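Local structure of phage tail sheath protein (Desulfitobacterium hafniense, 3HXL) at residues Lys213-Asp225 with Val233-Val246. The protein probably forms the contractile sheath that surrounds the tail tube of myovirus-type phages. Residues are numbered along the deposited sequence; the frame is centred on the assembly and turned at random.
Sequences KATFTAFAKRLRD and VVLENYPAADYEGV
Lys213 NZ is gripped by two groups of one residue: it donates to Glu236 O at 2.6 Å and to Glu236 OE2 at 2.9 Å, the latter a salt bridge. The ammonium approaches the carbonyl fairly straight (C=O...N angle 156°) and meets the carboxylate oxygen on its anti side, though well out of the carboxylate plane. Asn237 ND2 donates to the other oxygen, Glu236 OE1, from above the carboxylate plane, which probably helps fix the rotation of that group. An extended chain beyond CG carries the lysine nitrogen past Tyr238, and Lys213 CB sits over the centre of the tyrosine ring, 3.7 Å from its centroid, a CH-pi contact.

At the other end of the pairing Tyr243 OH donates to Asp225 OD2 at 2.6 Å, from above the carboxylate plane. Lys221 CG lies 3.5 Å from the Tyr243 ring centroid, 16° off the normal, while the backbone N of Gly245 lies over the opposite face, so the ring is clamped between helix and turn. Waters link Asp225 to Glu244, whose carboxylates approach to 4.5 Å (OD2 to OE2); Lys337 pairs with Glu244, and Asp351 with Arg224.

Between these polar ends the packing is mostly apolar: Ala220 CB meets Val233 CG1 at 3.9 Å, and Leu235 CD2 touches Phe216 CB. Thr217 turns its OG1 back to Lys213 O, leaving CG2 against Ala241 CB and Val246 CG2. A water bridges Lys221 NZ to Ala241 O.

The axes of helix segment 213-225 and strand segment 233-236 run nearly antiparallel, 161° between their N-to-C directions, within the beta-alpha-beta unit of strand 202-204, helix 210-227 and strand 232-236 in the subtilisin-like domain. The chemistry implies a helix held near both ends of the contact by polar bonds, with a largely apolar middle, the bridging waters and Lys337 probably easing the repulsion between Asp225 and Glu244.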
ATOM      1  N   LYS A 213      11.533  10.158   6.344  1.00 19.84           N
ATOM      2  CA  LYS A 213      11.341  10.537   4.952  1.00 21.52           C
ATOM      3  C   LYS A 213      12.629  10.315   4.161  1.00 27.16           C
ATOM      4  O   LYS A 213      12.591   9.843   3.027  1.00 18.16           O
ATOM      5  CB  LYS A 213      10.922  12.003   4.851  1.00 20.07           C
ATOM      6  CG  LYS A 213       9.584  12.327   5.502  1.00 15.95           C
ATOM      7  CD  LYS A 213       9.292  13.815   5.389  1.00 22.77           C
ATOM      8  CE  LYS A 213       8.191  14.258   6.335  1.00 20.00           C
ATOM      9  NZ  LYS A 213       7.947  15.724   6.225  1.00 16.13           N
ATOM     10  N   ALA A 214      13.767  10.648   4.766  1.00 21.48           N
ATOM     11  CA  ALA A 214      15.047  10.479   4.092  1.00 18.07           C
ATOM     12  C   ALA A 214      15.317   9.003   3.863  1.00 16.41           C
ATOM     13  O   ALA A 214      15.766   8.601   2.789  1.00 21.62           O
ATOM     14  CB  ALA A 214      16.170  11.103   4.927  1.00 20.34           C
ATOM     15  N   THR A 215      15.035   8.193   4.874  1.00 17.68           N
ATOM     16  CA  THR A 215      15.241   6.756   4.775  1.00 18.19           C
ATOM     17  C   THR A 215      14.344   6.152   3.694  1.00 19.50           C
ATOM     18  O   THR A 215      14.801   5.341   2.888  1.00 22.11           O
ATOM     19  CB  THR A 215      14.966   6.067   6.129  1.00 22.46           C
ATOM     20  OG1 THR A 215      15.982   6.448   7.069  1.00 24.93           O
ATOM     21  CG2 THR A 215      14.970   4.554   5.979  1.00 22.73           C
ATOM     22  N   PHE A 216      13.075   6.549   3.665  1.00 18.79           N
ATOM     23  CA  PHE A 216      12.174   6.023   2.650  1.00 21.03           C
ATOM     24  C   PHE A 216      12.620   6.457   1.257  1.00 18.12           C
ATOM     25  O   PHE A 216      12.485   5.701   0.295  1.00 17.06           O
ATOM     26  CB  PHE A 216      10.725   6.463   2.920  1.00 15.68           C
ATOM     27  CG  PHE A 216      10.002   5.582   3.904  1.00 24.50           C
ATOM     28  CD1 PHE A 216       8.740   5.063   3.600  1.00 17.60           C
ATOM     29  CD2 PHE A 216      10.587   5.245   5.127  1.00 14.18           C
ATOM     30  CE1 PHE A 216       8.074   4.226   4.499  1.00 15.55           C
ATOM     31  CE2 PHE A 216       9.931   4.410   6.029  1.00 17.88           C
ATOM     32  CZ  PHE A 216       8.667   3.892   5.714  1.00 21.15           C
ATOM     33  N   THR A 217      13.170   7.665   1.155  1.00 20.17           N
ATOM     34  CA  THR A 217      13.654   8.176  -0.129  1.00 19.90           C
ATOM     35  C   THR A 217      14.822   7.313  -0.604  1.00 22.18           C
ATOM     36  O   THR A 217      14.888   6.942  -1.774  1.00 20.33           O
ATOM     37  CB  THR A 217      14.105   9.653  -0.009  1.00 20.71           C
ATOM     38  OG1 THR A 217      12.977  10.467   0.342  1.00 16.72           O
ATOM     39  CG2 THR A 217      14.682  10.155  -1.333  1.00 16.42           C
ATOM     40  N   ALA A 218      15.736   6.984   0.308  1.00 18.21           N
ATOM     41  CA  ALA A 218      16.878   6.148  -0.040  1.00 16.47           C
ATOM     42  C   ALA A 218      16.389   4.753  -0.421  1.00 15.33           C
ATOM     43  O   ALA A 218      16.887   4.135  -1.367  1.00 16.33           O
ATOM     44  CB  ALA A 218      17.859   6.062   1.139  1.00 18.47           C
ATOM     45  N   PHE A 219      15.410   4.261   0.330  1.00 17.63           N
ATOM     46  CA  PHE A 219      14.822   2.948   0.091  1.00 20.13           C
ATOM     47  C   PHE A 219      14.299   2.878  -1.343  1.00 19.65           C
ATOM     48  O   PHE A 219      14.571   1.922  -2.068  1.00 20.88           O
ATOM     49  CB  PHE A 219      13.674   2.711   1.079  1.00 20.81           C
ATOM     50  CG  PHE A 219      12.969   1.395   0.899  1.00 17.78           C
ATOM     51  CD1 PHE A 219      13.552   0.209   1.327  1.00 15.47           C
ATOM     52  CD2 PHE A 219      11.708   1.347   0.299  1.00 24.16           C
ATOM     53  CE1 PHE A 219      12.893  -1.010   1.165  1.00 20.51           C
ATOM     54  CE2 PHE A 219      11.040   0.135   0.131  1.00 16.75           C
ATOM     55  CZ  PHE A 219      11.631  -1.047   0.564  1.00 21.95           C
ATOM     56  N   ALA A 220      13.554   3.901  -1.748  1.00 19.43           N
ATOM     57  CA  ALA A 220      12.994   3.950  -3.095  1.00 19.79           C
ATOM     58  C   ALA A 220      14.085   3.907  -4.164  1.00 20.18           C
ATOM     59  O   ALA A 220      13.975   3.174  -5.148  1.00 14.42           O
ATOM     60  CB  ALA A 220      12.148   5.211  -3.259  1.00 13.75           C
ATOM     61  N   LYS A 221      15.143   4.690  -3.970  1.00 15.61           N
ATOM     62  CA  LYS A 221      16.235   4.733  -4.941  1.00 12.83           C
ATOM     63  C   LYS A 221      16.920   3.383  -5.091  1.00 17.13           C
ATOM     64  O   LYS A 221      17.273   2.973  -6.205  1.00 16.02           O
ATOM     65  CB  LYS A 221      17.277   5.781  -4.530  1.00 19.32           C
ATOM     66  CG  LYS A 221      16.796   7.225  -4.575  1.00 22.22           C
ATOM     67  CD  LYS A 221      17.888   8.178  -4.079  1.00 17.26           C
ATOM     68  CE  LYS A 221      17.444   9.635  -4.120  1.00 25.92           C
ATOM     69  NZ  LYS A 221      18.439  10.546  -3.467  1.00 36.87           N
ATOM     70  N   ARG A 222      17.103   2.687  -3.971  1.00 16.40           N
ATOM     71  CA  ARG A 222      17.763   1.389  -3.996  1.00 19.51           C
ATOM     72  C   ARG A 222      16.933   0.353  -4.742  1.00 17.87           C
ATOM     73  O   ARG A 222      17.435  -0.332  -5.639  1.00 18.74           O
ATOM     74  CB  ARG A 222      18.050   0.899  -2.570  1.00 15.42           C
ATOM     75  CG  ARG A 222      18.802  -0.426  -2.532  1.00 23.87           C
ATOM     76  CD  ARG A 222      19.376  -0.704  -1.149  1.00 24.75           C
ATOM     77  NE  ARG A 222      18.344  -0.739  -0.109  1.00 29.47           N
ATOM     78  CZ  ARG A 222      17.481  -1.734   0.067  1.00 24.35           C
ATOM     79  NH1 ARG A 222      16.588  -1.664   1.043  1.00 29.65           N
ATOM     80  NH2 ARG A 222      17.515  -2.800  -0.724  1.00 23.55           N
ATOM     81  N   LEU A 223      15.663   0.222  -4.382  1.00 15.93           N
ATOM     82  CA  LEU A 223      14.837  -0.749  -5.085  1.00 17.75           C
ATOM     83  C   LEU A 223      14.728  -0.413  -6.570  1.00 15.82           C
ATOM     84  O   LEU A 223      14.985  -1.262  -7.422  1.00 18.52           O
ATOM     85  CB  LEU A 223      13.436  -0.839  -4.465  1.00 23.40           C
ATOM     86  CG  LEU A 223      13.231  -1.918  -3.390  1.00 20.15           C
ATOM     87  CD1 LEU A 223      14.076  -1.614  -2.153  1.00 23.25           C
ATOM     88  CD2 LEU A 223      11.754  -1.969  -3.012  1.00 15.74           C
ATOM     89  N   ARG A 224      14.375   0.833  -6.879  1.00 17.34           N
ATOM     90  CA  ARG A 224      14.204   1.247  -8.273  1.00 18.07           C
ATOM     91  C   ARG A 224      15.431   1.167  -9.170  1.00 27.05           C
ATOM     92  O   ARG A 224      15.383   0.594 -10.266  1.00 24.68           O
ATOM     93  CB  ARG A 224      13.672   2.683  -8.353  1.00 12.74           C
ATOM     94  CG  ARG A 224      12.277   2.892  -7.811  1.00 14.53           C
ATOM     95  CD  ARG A 224      11.867   4.349  -7.966  1.00 13.54           C
ATOM     96  NE  ARG A 224      11.852   4.746  -9.368  1.00 18.27           N
ATOM     97  CZ  ARG A 224      10.831   4.534 -10.195  1.00 21.94           C
ATOM     98  NH1 ARG A 224       9.732   3.938  -9.753  1.00 12.30           N
ATOM     99  NH2 ARG A 224      10.922   4.890 -11.475  1.00 17.89           N
ATOM    100  N   ASP A 225      16.537   1.736  -8.716  1.00 21.58           N
ATOM    101  CA  ASP A 225      17.711   1.766  -9.562  1.00 23.65           C
ATOM    102  C   ASP A 225      18.838   0.788  -9.285  1.00 21.94           C
ATOM    103  O   ASP A 225      19.753   0.657 -10.094  1.00 23.32           O
ATOM    104  CB  ASP A 225      18.216   3.204  -9.615  1.00 25.00           C
ATOM    105  CG  ASP A 225      17.121   4.168 -10.074  1.00 30.98           C
ATOM    106  OD1 ASP A 225      16.321   3.771 -10.954  1.00 27.71           O
ATOM    107  OD2 ASP A 225      17.060   5.302  -9.569  1.00 21.64           O
ATOM    108  N   VAL A 233       7.301   5.839  -3.316  1.00 12.19           N
ATOM    109  CA  VAL A 233       6.970   6.130  -1.935  1.00 12.70           C
ATOM    110  C   VAL A 233       6.320   7.506  -1.940  1.00 11.78           C
ATOM    111  O   VAL A 233       6.757   8.405  -2.666  1.00 14.35           O
ATOM    112  CB  VAL A 233       8.233   6.180  -1.025  1.00 12.35           C
ATOM    113  CG1 VAL A 233       8.923   4.829  -1.020  1.00 10.87           C
ATOM    114  CG2 VAL A 233       9.171   7.266  -1.499  1.00 17.76           C
ATOM    115  N   VAL A 234       5.264   7.648  -1.147  1.00 14.47           N
ATOM    116  CA  VAL A 234       4.524   8.897  -1.039  1.00 10.81           C
ATOM    117  C   VAL A 234       4.726   9.473   0.357  1.00 12.67           C
ATOM    118  O   VAL A 234       4.294   8.892   1.358  1.00 13.37           O
ATOM    119  CB  VAL A 234       3.015   8.676  -1.271  1.00 14.17           C
ATOM    120  CG1 VAL A 234       2.271  10.002  -1.161  1.00 16.18           C
ATOM    121  CG2 VAL A 234       2.796   8.048  -2.650  1.00  8.34           C
ATOM    122  N   LEU A 235       5.387  10.623   0.403  1.00 13.88           N
ATOM    123  CA  LEU A 235       5.695  11.298   1.653  1.00 14.14           C
ATOM    124  C   LEU A 235       4.968  12.620   1.772  1.00 17.38           C
ATOM    125  O   LEU A 235       4.338  13.091   0.820  1.00 18.57           O
ATOM    126  CB  LEU A 235       7.200  11.559   1.749  1.00 19.26           C
ATOM    127  CG  LEU A 235       8.122  10.405   1.376  1.00 21.22           C
ATOM    128  CD1 LEU A 235       9.573  10.873   1.455  1.00 23.45           C
ATOM    129  CD2 LEU A 235       7.886   9.236   2.311  1.00 23.85           C
ATOM    130  N   GLU A 236       5.080  13.207   2.963  1.00 16.05           N
ATOM    131  CA  GLU A 236       4.465  14.489   3.301  1.00 20.85           C
ATOM    132  C   GLU A 236       5.518  15.586   3.337  1.00 21.74           C
ATOM    133  O   GLU A 236       6.511  15.460   4.044  1.00 21.02           O
ATOM    134  CB  GLU A 236       3.823  14.405   4.691  1.00 21.91           C
ATOM    135  CG  GLU A 236       3.195  15.696   5.166  1.00 43.86           C
ATOM    136  CD  GLU A 236       4.049  16.487   6.160  1.00 22.33           C
ATOM    137  OE1 GLU A 236       3.615  17.595   6.501  1.00 38.92           O
ATOM    138  OE2 GLU A 236       5.123  16.024   6.611  1.00 22.80           O
ATOM    139  N   ASN A 237       5.295  16.655   2.583  1.00 20.36           N
ATOM    140  CA  ASN A 237       6.210  17.790   2.561  1.00 21.38           C
ATOM    141  C   ASN A 237       7.702  17.437   2.582  1.00 22.74           C
ATOM    142  O   ASN A 237       8.413  17.723   3.550  1.00 21.21           O
ATOM    143  CB  ASN A 237       5.875  18.730   3.729  1.00 19.42           C
ATOM    144  CG  ASN A 237       4.607  19.523   3.485  1.00 17.29           C
ATOM    145  OD1 ASN A 237       4.613  20.502   2.741  1.00 24.03           O
ATOM    146  ND2 ASN A 237       3.507  19.089   4.088  1.00 18.37           N
ATOM    147  N   TYR A 238       8.173  16.814   1.509  1.00 18.74           N
ATOM    148  CA  TYR A 238       9.579  16.459   1.408  1.00 17.19           C
ATOM    149  C   TYR A 238      10.060  16.559  -0.033  1.00 16.77           C
ATOM    150  O   TYR A 238      10.581  15.594  -0.600  1.00 19.10           O
ATOM    151  CB  TYR A 238       9.816  15.045   1.935  1.00 20.59           C
ATOM    152  CG  TYR A 238      11.253  14.787   2.321  1.00 23.75           C
ATOM    153  CD1 TYR A 238      12.057  13.918   1.579  1.00 19.59           C
ATOM    154  CD2 TYR A 238      11.809  15.411   3.439  1.00 29.47           C
ATOM    155  CE1 TYR A 238      13.384  13.674   1.946  1.00 22.11           C
ATOM    156  CE2 TYR A 238      13.130  15.175   3.814  1.00 31.18           C
ATOM    157  CZ  TYR A 238      13.911  14.305   3.067  1.00 30.61           C
ATOM    158  OH  TYR A 238      15.210  14.057   3.453  1.00 23.97           O
ATOM    159  N   PRO A 239       9.882  17.731  -0.650  1.00 16.97           N
ATOM    160  CA  PRO A 239      10.316  17.917  -2.034  1.00 17.78           C
ATOM    161  C   PRO A 239      11.835  17.787  -2.167  1.00 21.79           C
ATOM    162  O   PRO A 239      12.358  17.611  -3.267  1.00 22.31           O
ATOM    163  CB  PRO A 239       9.812  19.316  -2.366  1.00 17.97           C
ATOM    164  CG  PRO A 239       9.860  20.012  -1.045  1.00 17.95           C
ATOM    165  CD  PRO A 239       9.298  18.972  -0.112  1.00 14.27           C
ATOM    166  N   ALA A 240      12.538  17.857  -1.040  1.00 21.64           N
ATOM    167  CA  ALA A 240      13.996  17.747  -1.053  1.00 24.96           C
ATOM    168  C   ALA A 240      14.471  16.411  -1.628  1.00 25.28           C
ATOM    169  O   ALA A 240      15.642  16.265  -2.001  1.00 20.31           O
ATOM    170  CB  ALA A 240      14.554  17.939   0.372  1.00 17.71           C
ATOM    171  N   ALA A 241      13.570  15.435  -1.692  1.00 18.77           N
ATOM    172  CA  ALA A 241      13.906  14.118  -2.229  1.00 20.23           C
ATOM    173  C   ALA A 241      14.431  14.236  -3.669  1.00 18.26           C
ATOM    174  O   ALA A 241      15.320  13.484  -4.075  1.00 20.31           O
ATOM    175  CB  ALA A 241      12.667  13.199  -2.191  1.00 18.48           C
ATOM    176  N   ASP A 242      13.854  15.167  -4.431  1.00 15.22           N
ATOM    177  CA  ASP A 242      14.250  15.426  -5.822  1.00 19.91           C
ATOM    178  C   ASP A 242      14.537  14.124  -6.572  1.00 20.86           C
ATOM    179  O   ASP A 242      15.589  13.958  -7.194  1.00 18.28           O
ATOM    180  CB  ASP A 242      15.478  16.353  -5.824  1.00 23.41           C
ATOM    181  CG  ASP A 242      15.918  16.769  -7.223  1.00 22.21           C
ATOM    182  OD1 ASP A 242      15.087  16.755  -8.156  1.00 21.65           O
ATOM    183  OD2 ASP A 242      17.105  17.138  -7.378  1.00 22.26           O
ATOM    184  N   TYR A 243      13.574  13.209  -6.511  1.00 18.37           N
ATOM    185  CA  TYR A 243      13.704  11.903  -7.136  1.00 18.37           C
ATOM    186  C   TYR A 243      12.344  11.427  -7.659  1.00 17.15           C
ATOM    187  O   TYR A 243      11.328  11.588  -6.979  1.00 12.48           O
ATOM    188  CB  TYR A 243      14.263  10.926  -6.103  1.00 15.59           C
ATOM    189  CG  TYR A 243      14.455   9.519  -6.619  1.00 16.24           C
ATOM    190  CD1 TYR A 243      15.245   9.273  -7.741  1.00 19.54           C
ATOM    191  CD2 TYR A 243      13.837   8.437  -5.991  1.00 14.93           C
ATOM    192  CE1 TYR A 243      15.413   7.980  -8.231  1.00 20.36           C
ATOM    193  CE2 TYR A 243      14.001   7.135  -6.473  1.00 17.44           C
ATOM    194  CZ  TYR A 243      14.791   6.924  -7.594  1.00 14.37           C
ATOM    195  OH  TYR A 243      14.948   5.661  -8.095  1.00 19.45           O
ATOM    196  N   GLU A 244      12.333  10.849  -8.861  1.00 13.27           N
ATOM    197  CA  GLU A 244      11.087  10.374  -9.485  1.00 17.73           C
ATOM    198  C   GLU A 244      10.420   9.236  -8.720  1.00 18.56           C
ATOM    199  O   GLU A 244       9.248   8.913  -8.955  1.00 14.90           O
ATOM    200  CB  GLU A 244      11.337   9.922 -10.934  1.00 14.01           C
ATOM    201  CG  GLU A 244      12.250   8.706 -11.076  1.00 18.01           C
ATOM    202  CD  GLU A 244      13.714   9.094 -11.251  1.00 20.71           C
ATOM    203  OE1 GLU A 244      14.071  10.241 -10.909  1.00 16.22           O
ATOM    204  OE2 GLU A 244      14.498   8.251 -11.730  1.00 19.12           O
ATOM    205  N   GLY A 245      11.158   8.625  -7.803  1.00 15.58           N
ATOM    206  CA  GLY A 245      10.591   7.538  -7.031  1.00 10.16           C
ATOM    207  C   GLY A 245       9.854   8.034  -5.801  1.00  9.59           C
ATOM    208  O   GLY A 245       9.282   7.243  -5.054  1.00 17.53           O
ATOM    209  N   VAL A 246       9.852   9.347  -5.589  1.00 15.92           N
ATOM    210  CA  VAL A 246       9.188   9.918  -4.418  1.00 15.30           C
ATOM    211  C   VAL A 246       8.165  11.003  -4.738  1.00 11.38           C
ATOM    212  O   VAL A 246       8.461  11.955  -5.451  1.00 16.77           O
ATOM    213  CB  VAL A 246      10.217  10.535  -3.436  1.00 16.26           C
ATOM    214  CG1 VAL A 246       9.496  11.172  -2.260  1.00 23.11           C
ATOM    215  CG2 VAL A 246      11.186   9.469  -2.960  1.00 16.90           C
TER
HETATM  216  O   HOH W   1      17.507  12.855  -2.502  1.00 34.02           O
HETATM  217  O   HOH W   2      13.907   5.450 -11.180  1.00 32.49           O
HETATM  218  O   HOH W   3      17.017   7.488 -11.424  1.00 32.94           O